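Local atomic coordinates of uncharacterized ABC transporter solute-binding protein yclQ (Bacillus subtilis subsp. subtilis str. 168, PDB entry 3GFV), a protein that binds iron-free and ferric petrobactin and its precursor 3,4-dihydroxybenzoic acid, and serves the YclNOPQ ABC transporter in the uptake of ferric petrobactin. Residues F232-G237 against A272-S277; V176-A179 against I184-F187; G188-S191 against H197-F200; I267-A272 against I288-D293; Q207-K210 against G215-V218. One frame throughout, in Å; residues are numbered along the deposited sequence.

Contact 1 (F232-G237 against A272-S277); sequences FVIDRG and ATWYLS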
# COMPACT_ATOMS: atom_id res chain seq x y z
N PHE A 232 2.37 -14.87 -6.09
CA PHE A 232 1.80 -13.94 -5.12
C PHE A 232 0.45 -13.48 -5.64
O PHE A 232 0.37 -12.93 -6.74
CB PHE A 232 2.74 -12.75 -4.96
CG PHE A 232 4.07 -13.11 -4.37
CD1 PHE A 232 4.26 -13.09 -3.00
CD2 PHE A 232 5.12 -13.48 -5.20
CE1 PHE A 232 5.51 -13.41 -2.44
CE2 PHE A 232 6.37 -13.82 -4.64
CZ PHE A 232 6.55 -13.80 -3.27
N VAL A 233 -0.60 -13.70 -4.86
CA VAL A 233 -1.95 -13.38 -5.33
C VAL A 233 -2.64 -12.34 -4.46
O VAL A 233 -2.67 -12.46 -3.23
CB VAL A 233 -2.83 -14.63 -5.32
CG1 VAL A 233 -4.20 -14.31 -5.87
CG2 VAL A 233 -2.17 -15.72 -6.17
N ILE A 234 -3.22 -11.34 -5.13
CA ILE A 234 -4.07 -10.33 -4.46
C ILE A 234 -5.43 -10.45 -5.10
O ILE A 234 -5.53 -10.59 -6.31
CB ILE A 234 -3.50 -8.92 -4.69
CG1 ILE A 234 -2.17 -8.79 -3.95
CG2 ILE A 234 -4.46 -7.83 -4.19
CD1 ILE A 234 -1.29 -7.73 -4.54
N ASP A 235 -6.47 -10.43 -4.28
CA ASP A 235 -7.82 -10.53 -4.82
C ASP A 235 -8.56 -9.20 -4.67
O ASP A 235 -8.94 -8.81 -3.56
CB ASP A 235 -8.59 -11.63 -4.12
CG ASP A 235 -9.85 -12.02 -4.88
OD1 ASP A 235 -10.64 -11.12 -5.20
OD2 ASP A 235 -9.99 -13.21 -5.20
N ARG A 236 -8.76 -8.50 -5.78
CA ARG A 236 -9.39 -7.17 -5.72
C ARG A 236 -10.82 -7.28 -5.21
O ARG A 236 -11.29 -6.42 -4.46
CB ARG A 236 -9.38 -6.50 -7.10
CG ARG A 236 -10.02 -5.11 -7.11
CD ARG A 236 -10.02 -4.49 -8.49
NE ARG A 236 -10.70 -3.18 -8.48
CZ ARG A 236 -12.00 -3.01 -8.68
NH1 ARG A 236 -12.79 -4.06 -8.92
NH2 ARG A 236 -12.52 -1.79 -8.65
N GLY A 237 -11.51 -8.34 -5.62
CA GLY A 237 -12.88 -8.56 -5.17
C GLY A 237 -12.91 -8.66 -3.65
O GLY A 237 -13.69 -7.98 -2.99
N ALA A 272 -7.04 -6.78 1.15
CA ALA A 272 -7.50 -5.46 1.61
C ALA A 272 -6.33 -4.51 1.91
O ALA A 272 -6.32 -3.36 1.49
CB ALA A 272 -8.43 -5.60 2.83
N THR A 273 -5.32 -5.00 2.63
CA THR A 273 -4.16 -4.17 2.93
C THR A 273 -3.38 -3.82 1.66
O THR A 273 -3.01 -2.66 1.44
CB THR A 273 -3.26 -4.85 3.96
OG1 THR A 273 -3.98 -4.96 5.19
CG2 THR A 273 -1.97 -4.06 4.20
N TRP A 274 -3.15 -4.81 0.80
CA TRP A 274 -2.34 -4.59 -0.39
C TRP A 274 -3.01 -3.68 -1.42
O TRP A 274 -2.33 -2.87 -2.07
CB TRP A 274 -1.91 -5.92 -1.02
CG TRP A 274 -0.81 -6.59 -0.28
CD1 TRP A 274 -0.90 -7.19 0.95
CD2 TRP A 274 0.55 -6.73 -0.70
NE1 TRP A 274 0.32 -7.70 1.31
CE2 TRP A 274 1.24 -7.40 0.34
CE3 TRP A 274 1.25 -6.32 -1.83
CZ2 TRP A 274 2.60 -7.71 0.25
CZ3 TRP A 274 2.61 -6.63 -1.92
CH2 TRP A 274 3.27 -7.31 -0.88
N TYR A 275 -4.33 -3.80 -1.53
CA TYR A 275 -5.08 -3.03 -2.52
C TYR A 275 -5.53 -1.65 -2.01
O TYR A 275 -5.44 -0.66 -2.73
CB TYR A 275 -6.28 -3.84 -3.00
CG TYR A 275 -7.05 -3.15 -4.10
CD1 TYR A 275 -6.51 -3.05 -5.38
CD2 TYR A 275 -8.30 -2.60 -3.86
CE1 TYR A 275 -7.21 -2.42 -6.40
CE2 TYR A 275 -9.01 -1.98 -4.88
CZ TYR A 275 -8.45 -1.89 -6.14
OH TYR A 275 -9.15 -1.26 -7.16
N LEU A 276 -5.96 -1.57 -0.76
CA LEU A 276 -6.52 -0.31 -0.24
C LEU A 276 -5.48 0.50 0.50
O LEU A 276 -5.66 1.70 0.72
CB LEU A 276 -7.64 -0.59 0.75
CG LEU A 276 -8.79 -1.41 0.17
CD1 LEU A 276 -9.77 -1.80 1.27
CD2 LEU A 276 -9.48 -0.67 -0.98
N SER A 277 -4.40 -0.15 0.90
CA SER A 277 -3.43 0.54 1.76
C SER A 277 -2.01 0.38 1.24
O SER A 277 -1.78 0.37 0.03
CB SER A 277 -3.55 0.06 3.21
OG SER A 277 -2.77 0.89 4.08
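R236 and Y275 meet where strand 230-235 passes into helix 236-240 and faces helix 271-276, in the C-terminal half of a siderophore-binding protein of the periplasmic binding protein fold. The close-packed part is apolar and buried: I234 CD1 rests between W274 CB and CE3, 4.0 Å from each, while the indole NE1 turns elsewhere to hydrogen-bond E290 OE2.

The solvent side belongs to R236, which is partly exposed. Its CG, anti to the backbone N (chi1 -180°), lies over one face of the Y275 ring, toward its rim, in a CH-pi contact, and the chain runs on past the hydroxyl. There R236 NE donates to Y275 OH at 2.8 Å. Guanidinium and ring planes stand 85° apart, so the two are not stacked. Arginine suits this place because its methylenes can touch a ring while its NE reaches the phenol oxygen. N180 OD1 accepts from R236 NH1, R104 makes a cation-pi contact with Y275, and a phosphate ion, probably from the crystallisation liquor, lies near the Y275 hydroxyl. Two arginines around one phenol would make its surroundings electropositive, consistent with a pocket able to attract an anion.

Contact 2 (V176-A179 against I184-F187); sequences VIMA and ISAF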
# COMPACT_ATOMS: atom_id res chain seq x y z
N VAL A 176 3.60 -11.91 -9.62
CA VAL A 176 2.55 -11.26 -8.83
C VAL A 176 1.31 -11.04 -9.69
O VAL A 176 1.39 -10.41 -10.75
CB VAL A 176 3.03 -9.89 -8.31
CG1 VAL A 176 1.96 -9.25 -7.40
CG2 VAL A 176 4.35 -10.04 -7.53
N ILE A 177 0.17 -11.54 -9.22
CA ILE A 177 -1.09 -11.38 -9.98
C ILE A 177 -2.18 -10.85 -9.09
O ILE A 177 -2.19 -11.09 -7.89
CB ILE A 177 -1.60 -12.66 -10.65
CG1 ILE A 177 -1.84 -13.78 -9.61
CG2 ILE A 177 -0.66 -13.09 -11.80
CD1 ILE A 177 -2.53 -15.00 -10.15
N MSE A 178 -3.14 -10.16 -9.71
CA MSE A 178 -4.35 -9.76 -9.00
C MSE A 178 -5.54 -10.37 -9.73
O MSE A 178 -5.62 -10.33 -10.98
CB MSE A 178 -4.46 -8.24 -8.89
CG MSE A 178 -5.73 -7.80 -8.18
SE MSE A 178 -5.68 -5.84 -7.93
CE MSE A 178 -6.09 -5.38 -9.73
N ALA A 179 -6.43 -10.99 -8.96
CA ALA A 179 -7.66 -11.56 -9.49
C ALA A 179 -8.82 -10.60 -9.25
O ALA A 179 -8.92 -10.01 -8.19
CB ALA A 179 -7.96 -12.89 -8.82
N ILE A 184 -7.49 -11.93 -14.55
CA ILE A 184 -6.18 -11.86 -13.90
C ILE A 184 -5.36 -10.74 -14.51
O ILE A 184 -5.39 -10.54 -15.72
CB ILE A 184 -5.41 -13.17 -14.16
CG1 ILE A 184 -6.26 -14.38 -13.79
CG2 ILE A 184 -4.09 -13.17 -13.41
CD1 ILE A 184 -5.78 -15.66 -14.46
N SER A 185 -4.61 -10.01 -13.69
CA SER A 185 -3.64 -9.08 -14.23
C SER A 185 -2.30 -9.27 -13.53
O SER A 185 -2.26 -9.67 -12.38
CB SER A 185 -4.13 -7.64 -14.11
OG SER A 185 -4.49 -7.37 -12.77
N ALA A 186 -1.22 -8.99 -14.26
CA ALA A 186 0.14 -9.25 -13.78
C ALA A 186 0.85 -7.96 -13.45
O ALA A 186 0.62 -6.94 -14.11
CB ALA A 186 0.94 -10.04 -14.84
N PHE A 187 1.74 -8.03 -12.47
CA PHE A 187 2.46 -6.89 -11.96
C PHE A 187 3.93 -7.25 -11.85
O PHE A 187 4.29 -8.26 -11.21
CB PHE A 187 1.92 -6.54 -10.58
CG PHE A 187 0.54 -5.98 -10.61
CD1 PHE A 187 0.35 -4.60 -10.68
CD2 PHE A 187 -0.58 -6.82 -10.57
CE1 PHE A 187 -0.94 -4.07 -10.71
CE2 PHE A 187 -1.86 -6.29 -10.60
CZ PHE A 187 -2.04 -4.92 -10.66
O HOH W 1 5.67 -10.44 -11.20
O HOH W 2 -7.03 -8.22 -12.13
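Strands 176-179 and 184-187 run antiparallel, their short axes 4.6 Å apart at closest approach and 151° between their directions. They are the two arms of a beta hairpin, strand 173-180 turning back as strand 183-187, in the mixed sheet of the C-terminal lobe. M178 and S185 form a hydrogen-bonded pair: M178 N donates to S185 O at 2.9 Å and S185 N returns a bond of the same length to M178 O, both donors in the carbonyl planes. I177 and A186 follow as a non-hydrogen-bonded pair.

The side chains alternate between two faces. On one, I177 and I184 meet diagonally, I177 CB lying 3.8 Å from I184 CG2; their branched chains suit extended backbone and pack toward I223 of helix 220-226. Small A186 shares this face. On the other, F187 crosses V176 and M178, a selenomethionine in which selenium stands in for sulfur. The closer touch is at the base, F187 CE2 lying 3.7 Å from M178 CB. The bend at chi3 (76°) leaves M178 CE beside the ring, 4.2 Å from F187 CZ, a place that the slim, unbranched shape of methionine suits, with Y193 close by. V176 CG1 approaches F187 CB.

S185 is the polar exception on this face: its OG bonds to H214 O, and a water 2.8 Å from OG donates to M178 O, also at 2.8 Å.

Contact 3 (G188-S191 against H197-F200); sequences GPKS and HDVF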
# COMPACT_ATOMS: atom_id res chain seq x y z
N GLY A 188 4.78 -6.44 -12.48
CA GLY A 188 6.20 -6.67 -12.43
C GLY A 188 6.91 -5.48 -11.81
O GLY A 188 6.27 -4.64 -11.14
N PRO A 189 8.22 -5.39 -12.03
CA PRO A 189 9.00 -4.27 -11.48
C PRO A 189 8.38 -2.91 -11.80
O PRO A 189 7.88 -2.70 -12.90
CB PRO A 189 10.36 -4.42 -12.18
CG PRO A 189 10.48 -5.89 -12.45
CD PRO A 189 9.05 -6.29 -12.86
N LYS A 190 8.39 -2.01 -10.81
CA LYS A 190 7.96 -0.62 -10.97
C LYS A 190 6.44 -0.47 -11.05
O LYS A 190 5.92 0.64 -11.13
CB LYS A 190 8.61 0.03 -12.19
CG LYS A 190 10.12 -0.14 -12.25
CD LYS A 190 10.84 0.85 -11.37
CE LYS A 190 12.36 0.73 -11.51
NZ LYS A 190 12.91 -0.51 -10.86
N SER A 191 5.72 -1.59 -11.02
CA SER A 191 4.26 -1.53 -11.03
C SER A 191 3.72 -1.28 -9.62
O SER A 191 4.47 -1.16 -8.64
CB SER A 191 3.65 -2.83 -11.59
OG SER A 191 3.75 -3.88 -10.64
N HIS A 197 9.46 -7.32 -6.09
CA HIS A 197 10.73 -7.44 -6.82
C HIS A 197 11.72 -6.32 -6.53
O HIS A 197 12.92 -6.59 -6.30
CB HIS A 197 10.46 -7.48 -8.32
CG HIS A 197 9.42 -8.47 -8.71
ND1 HIS A 197 9.61 -9.84 -8.56
CD2 HIS A 197 8.19 -8.33 -9.25
CE1 HIS A 197 8.54 -10.47 -8.98
NE2 HIS A 197 7.66 -9.58 -9.42
N ASP A 198 11.24 -5.08 -6.53
CA ASP A 198 12.12 -3.92 -6.49
C ASP A 198 12.74 -3.71 -5.11
O ASP A 198 13.84 -3.19 -4.98
CB ASP A 198 11.35 -2.66 -6.89
CG ASP A 198 10.75 -2.76 -8.28
OD1 ASP A 198 11.37 -3.40 -9.16
OD2 ASP A 198 9.66 -2.20 -8.48
N VAL A 199 12.01 -4.11 -4.08
CA VAL A 199 12.41 -3.83 -2.71
C VAL A 199 12.76 -5.12 -1.99
O VAL A 199 13.82 -5.23 -1.38
CB VAL A 199 11.29 -3.09 -1.96
CG1 VAL A 199 11.68 -2.83 -0.53
CG2 VAL A 199 10.99 -1.77 -2.66
N PHE A 200 11.88 -6.12 -2.10
CA PHE A 200 12.04 -7.36 -1.36
C PHE A 200 12.96 -8.36 -2.06
O PHE A 200 13.29 -9.40 -1.49
CB PHE A 200 10.70 -8.06 -1.08
CG PHE A 200 9.71 -7.20 -0.32
CD1 PHE A 200 10.15 -6.11 0.41
CD2 PHE A 200 8.35 -7.51 -0.35
CE1 PHE A 200 9.24 -5.33 1.10
CE2 PHE A 200 7.41 -6.73 0.35
CZ PHE A 200 7.86 -5.64 1.08
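D198 turns its CG anti to its own carbonyl carbon (chi1 -59°), which carries the carboxylate across to the backbone of P189 and K190. K190 also sets its CG beside its backbone N, but bends again at chi2 (-81°) and chi4 (-73°), curling the chain back until NZ faces the same carboxylate. The two oxygens of D198 then have different tasks. OD2 receives the K190 backbone N-H at 2.7 Å through its syn lone pair. OD1 lies against the proline, 3.3 Å from P189 CB, and is approached by K190 NZ at 3.7 Å, a long salt bridge on the exposed side. Aspartate suits the place, being short and having two oxygens for two donors; the backbone bond probably does more to fix the acid than the long salt bridge.

The peptide being held belongs to a type II beta turn, G188 to S191, which leads from strand 183-187 toward helix 195-198. Proline fits the second position because its ring restricts phi to the value required there, whereas K190 takes the positive phi of the third position. The turn closes by S191 N bonding to G188 O, and the serine hydroxyl can reach back to the same oxygen: OG donates at 2.7 Å, in the carbonyl plane and on a lone pair.

Beside this polar grip, the H197 ring packs obliquely against the start of the turn, CD2 lying 4.0 Å from both G188 C and P189 N. ND1, across the ring from CD2, hydrogen-bonds V202 O, and P204 touches both H197 and P189.

Contact 4 (I267-A272 against I288-D293); sequences IYLDSA and IKEVKD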
# COMPACT_ATOMS: atom_id res chain seq x y z
N ILE A 267 1.18 -17.72 -2.53
CA ILE A 267 1.15 -16.85 -1.35
C ILE A 267 -0.04 -15.93 -1.47
O ILE A 267 -0.10 -15.08 -2.37
CB ILE A 267 2.47 -16.10 -1.26
CG1 ILE A 267 3.61 -17.13 -1.12
CG2 ILE A 267 2.46 -15.04 -0.13
CD1 ILE A 267 5.00 -16.57 -1.38
N TYR A 268 -1.02 -16.14 -0.59
CA TYR A 268 -2.25 -15.35 -0.60
C TYR A 268 -2.04 -14.12 0.28
O TYR A 268 -2.07 -14.21 1.51
CB TYR A 268 -3.43 -16.17 -0.11
CG TYR A 268 -3.66 -17.39 -0.96
CD1 TYR A 268 -4.45 -17.32 -2.10
CD2 TYR A 268 -3.05 -18.60 -0.66
CE1 TYR A 268 -4.65 -18.45 -2.90
CE2 TYR A 268 -3.25 -19.72 -1.45
CZ TYR A 268 -4.05 -19.63 -2.56
OH TYR A 268 -4.25 -20.74 -3.36
N LEU A 269 -1.80 -12.99 -0.37
CA LEU A 269 -1.52 -11.75 0.35
C LEU A 269 -2.82 -11.22 0.95
O LEU A 269 -3.90 -11.59 0.52
CB LEU A 269 -0.86 -10.73 -0.59
CG LEU A 269 0.54 -11.15 -1.09
CD1 LEU A 269 1.08 -10.20 -2.17
CD2 LEU A 269 1.56 -11.34 0.07
N ASP A 270 -2.69 -10.38 1.98
CA ASP A 270 -3.86 -9.75 2.60
C ASP A 270 -4.41 -8.70 1.65
O ASP A 270 -3.95 -7.57 1.63
CB ASP A 270 -3.39 -9.13 3.93
CG ASP A 270 -4.44 -8.25 4.60
OD1 ASP A 270 -5.59 -8.13 4.12
OD2 ASP A 270 -4.08 -7.64 5.62
N SER A 271 -5.40 -9.09 0.84
CA SER A 271 -5.80 -8.28 -0.31
C SER A 271 -6.25 -6.88 0.09
O SER A 271 -5.89 -5.90 -0.57
CB SER A 271 -6.90 -8.98 -1.11
OG SER A 271 -6.45 -10.27 -1.55
N ALA A 272 -7.04 -6.78 1.15
CA ALA A 272 -7.50 -5.46 1.61
C ALA A 272 -6.33 -4.51 1.91
O ALA A 272 -6.32 -3.36 1.49
CB ALA A 272 -8.43 -5.60 2.83
N ILE A 288 6.18 -6.96 4.43
CA ILE A 288 7.46 -7.67 4.47
C ILE A 288 7.26 -9.06 5.06
O ILE A 288 7.71 -10.07 4.49
CB ILE A 288 8.51 -6.90 5.26
CG1 ILE A 288 8.83 -5.57 4.55
CG2 ILE A 288 9.81 -7.75 5.47
CD1 ILE A 288 9.51 -4.55 5.48
N LYS A 289 6.58 -9.13 6.20
CA LYS A 289 6.41 -10.40 6.90
C LYS A 289 5.60 -11.42 6.10
O LYS A 289 5.91 -12.61 6.11
CB LYS A 289 5.75 -10.17 8.26
CG LYS A 289 5.40 -11.47 9.00
CD LYS A 289 4.62 -11.23 10.28
CE LYS A 289 4.01 -12.53 10.83
NZ LYS A 289 5.04 -13.60 10.97
N GLU A 290 4.57 -10.95 5.39
CA GLU A 290 3.82 -11.87 4.54
C GLU A 290 4.72 -12.49 3.46
O GLU A 290 4.61 -13.69 3.18
CB GLU A 290 2.65 -11.17 3.84
CG GLU A 290 1.57 -10.66 4.77
CD GLU A 290 0.46 -9.97 3.97
OE1 GLU A 290 -0.33 -10.68 3.37
OE2 GLU A 290 0.42 -8.73 3.93
N VAL A 291 5.56 -11.67 2.84
CA VAL A 291 6.44 -12.15 1.77
C VAL A 291 7.50 -13.11 2.35
O VAL A 291 7.74 -14.20 1.80
CB VAL A 291 7.06 -10.98 0.97
CG1 VAL A 291 8.09 -11.48 -0.05
CG2 VAL A 291 5.96 -10.21 0.22
N LYS A 292 8.10 -12.70 3.46
CA LYS A 292 9.15 -13.49 4.13
C LYS A 292 8.57 -14.84 4.53
O LYS A 292 9.18 -15.89 4.27
CB LYS A 292 9.67 -12.74 5.36
CG LYS A 292 10.69 -13.53 6.22
CD LYS A 292 10.97 -12.77 7.52
CE LYS A 292 11.60 -13.65 8.61
NZ LYS A 292 12.93 -14.15 8.17
N ASP A 293 7.40 -14.83 5.16
CA ASP A 293 6.71 -16.07 5.53
C ASP A 293 6.44 -16.97 4.34
O ASP A 293 6.64 -18.18 4.40
CB ASP A 293 5.40 -15.77 6.26
CG ASP A 293 5.61 -15.35 7.69
OD1 ASP A 293 6.78 -15.35 8.16
OD2 ASP A 293 4.60 -14.99 8.35
O HOH W 3 -0.13 -13.47 3.42
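E290's flat carboxylate receives D270 N on the syn lone pair of OE1, at 2.8 Å. D270 CB lies close to the same group, 3.5 Å from OE1. This joins helix 281-296 to the link between strand 266-268 and helix 271-276, a beta-to-alpha connection in the C-terminal lobe of the periplasmic binding protein fold.

D270 stands at the N-cap of helix 271-276, its side chain capping a backbone N farther along and its OD2 bonding T273 OG1. Aspartate suits that position because a short carboxylate can turn back on the first turn of a helix. Its own N-H lies ahead of the helix and is taken by E290 instead. The glutamate has the length for this: beyond CG its chain runs extended from helix 281-296. Each of its oxygens takes two donors: OE1 the D270 N-H and a water, OE2 the side chains of Q286 and W274. The two acids keep D270 OD2 and E290 OE2 4.9 Å apart, and Q286 NE2 bonds to both, which probably eases the proximity of like charges.

At the base of the E290 side chain the contact becomes apolar. L269 CD2 packs 3.9 Å from E290 CB, the methylene base of the acid serving as part of the hydrophobic surface. I267, on the strand, faces the helix more distantly and packs on F232. The water that completes the polar part donates to E290 OE1 and to Y268 O, each at 2.8 Å.

Contact 5 (Q207-K210 against G215-V218); sequences QNIK and GQSV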
# COMPACT_ATOMS: atom_id res chain seq x y z
N GLN A 207 10.40 -10.40 -16.51
CA GLN A 207 10.97 -9.05 -16.38
C GLN A 207 10.21 -8.01 -17.18
O GLN A 207 10.33 -6.81 -16.92
CB GLN A 207 12.42 -9.06 -16.87
CG GLN A 207 13.37 -9.86 -16.02
CD GLN A 207 13.83 -9.10 -14.80
OE1 GLN A 207 13.33 -8.01 -14.51
NE2 GLN A 207 14.79 -9.66 -14.07
N ASN A 208 9.43 -8.47 -18.16
CA ASN A 208 8.90 -7.59 -19.19
C ASN A 208 7.44 -7.19 -19.05
O ASN A 208 6.85 -6.63 -19.97
CB ASN A 208 9.14 -8.21 -20.56
CG ASN A 208 10.62 -8.44 -20.83
OD1 ASN A 208 11.03 -9.52 -21.25
ND2 ASN A 208 11.43 -7.43 -20.55
N ILE A 209 6.85 -7.46 -17.89
CA ILE A 209 5.49 -7.01 -17.62
C ILE A 209 5.47 -5.48 -17.63
O ILE A 209 6.25 -4.83 -16.93
CB ILE A 209 5.03 -7.51 -16.24
CG1 ILE A 209 5.04 -9.05 -16.22
CG2 ILE A 209 3.64 -6.96 -15.93
CD1 ILE A 209 4.91 -9.65 -14.83
N LYS A 210 4.59 -4.92 -18.45
CA LYS A 210 4.41 -3.47 -18.54
C LYS A 210 3.84 -2.93 -17.22
O LYS A 210 2.78 -3.36 -16.78
CB LYS A 210 3.44 -3.16 -19.68
CG LYS A 210 3.18 -1.68 -19.93
CD LYS A 210 1.86 -1.51 -20.69
CE LYS A 210 1.64 -0.07 -21.16
NZ LYS A 210 2.05 0.13 -22.58
N GLY A 215 -2.41 -3.21 -13.69
CA GLY A 215 -1.71 -4.42 -14.08
C GLY A 215 -1.92 -4.77 -15.55
O GLY A 215 -2.77 -4.20 -16.24
N GLN A 216 -1.14 -5.73 -16.02
CA GLN A 216 -1.22 -6.17 -17.41
C GLN A 216 -2.18 -7.34 -17.51
O GLN A 216 -2.00 -8.37 -16.87
CB GLN A 216 0.17 -6.58 -17.90
CG GLN A 216 0.24 -7.09 -19.32
CD GLN A 216 1.64 -7.54 -19.67
OE1 GLN A 216 2.59 -6.77 -19.57
NE2 GLN A 216 1.79 -8.81 -20.07
N SER A 217 -3.23 -7.18 -18.30
CA SER A 217 -4.22 -8.22 -18.44
C SER A 217 -3.55 -9.48 -19.03
O SER A 217 -2.83 -9.39 -20.03
CB SER A 217 -5.36 -7.71 -19.33
OG SER A 217 -6.27 -8.75 -19.63
N VAL A 218 -3.74 -10.63 -18.38
CA VAL A 218 -3.15 -11.89 -18.84
C VAL A 218 -4.13 -13.05 -18.69
O VAL A 218 -5.08 -12.97 -17.93
CB VAL A 218 -1.85 -12.24 -18.09
CG1 VAL A 218 -0.74 -11.23 -18.37
CG2 VAL A 218 -2.10 -12.39 -16.59
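Q216 reaches from its strand to the loop at I209 and K210. Its CB, at the base, lies 4.0 Å from I209 CG2, an apolar touch beside the strand. From there CG anti to the backbone N (chi1 179°) and the extended chain carry the amide to the loop, and the twist at chi3 (-57°) sets the amide plane. CD is still 4.1 Å from K210 N. The tip does the binding: OE1 accepts the K210 backbone N-H at 2.9 Å, with an N-H...O angle of 160° and the donor nearly in line with the C=O bond. The same oxygen lies 3.5 Å from I209 CA and 3.7 Å from K210 CB, beside the backbone at I209 and K210.

Glutamine suits this place because its neutral amide oxygen is a good acceptor for a backbone N-H, and its two methylenes carry the amide as far as the loop. I209 is the buried member: its CG2 meets Q216, and the side chain also packs on A186 of strand 183-187, as befits a branched apolar residue. K210 offers its backbone to the glutamine, but its own amine runs off the other way at the exposed surface.

Strand 216-218 pairs antiparallel with strand 183-187, Q216 bonding through its backbone to A186. The contact is thus a side-chain-to-backbone hydrogen bond between a loop and strand 216-218, in the mixed sheet in the C-terminal lobe of this periplasmic binding protein fold.

Contacts 1 and 2 are buried, contacts 4 and 5 partly so, and contact 3 is at the surface. Four of them reach one mixed sheet: strand 230-235 of contact 1 pairs with strands of contacts 2 and 4, and strand 183-187 joins contact 2 to contact 5. Contacts 1 and 4 also share helix 271-276. Contact 3 follows contact 2 along the chain, and its F200 packs on I288 and V291 of contact 4. Chemistry follows place: the buried hairpin relies on backbone pairing and apolar packing, and contact 1 on side chains alone, whereas the loops nearer the surface in contacts 3 and 5, like the link in contact 4, are held by a side-chain oxygen on a backbone N-H.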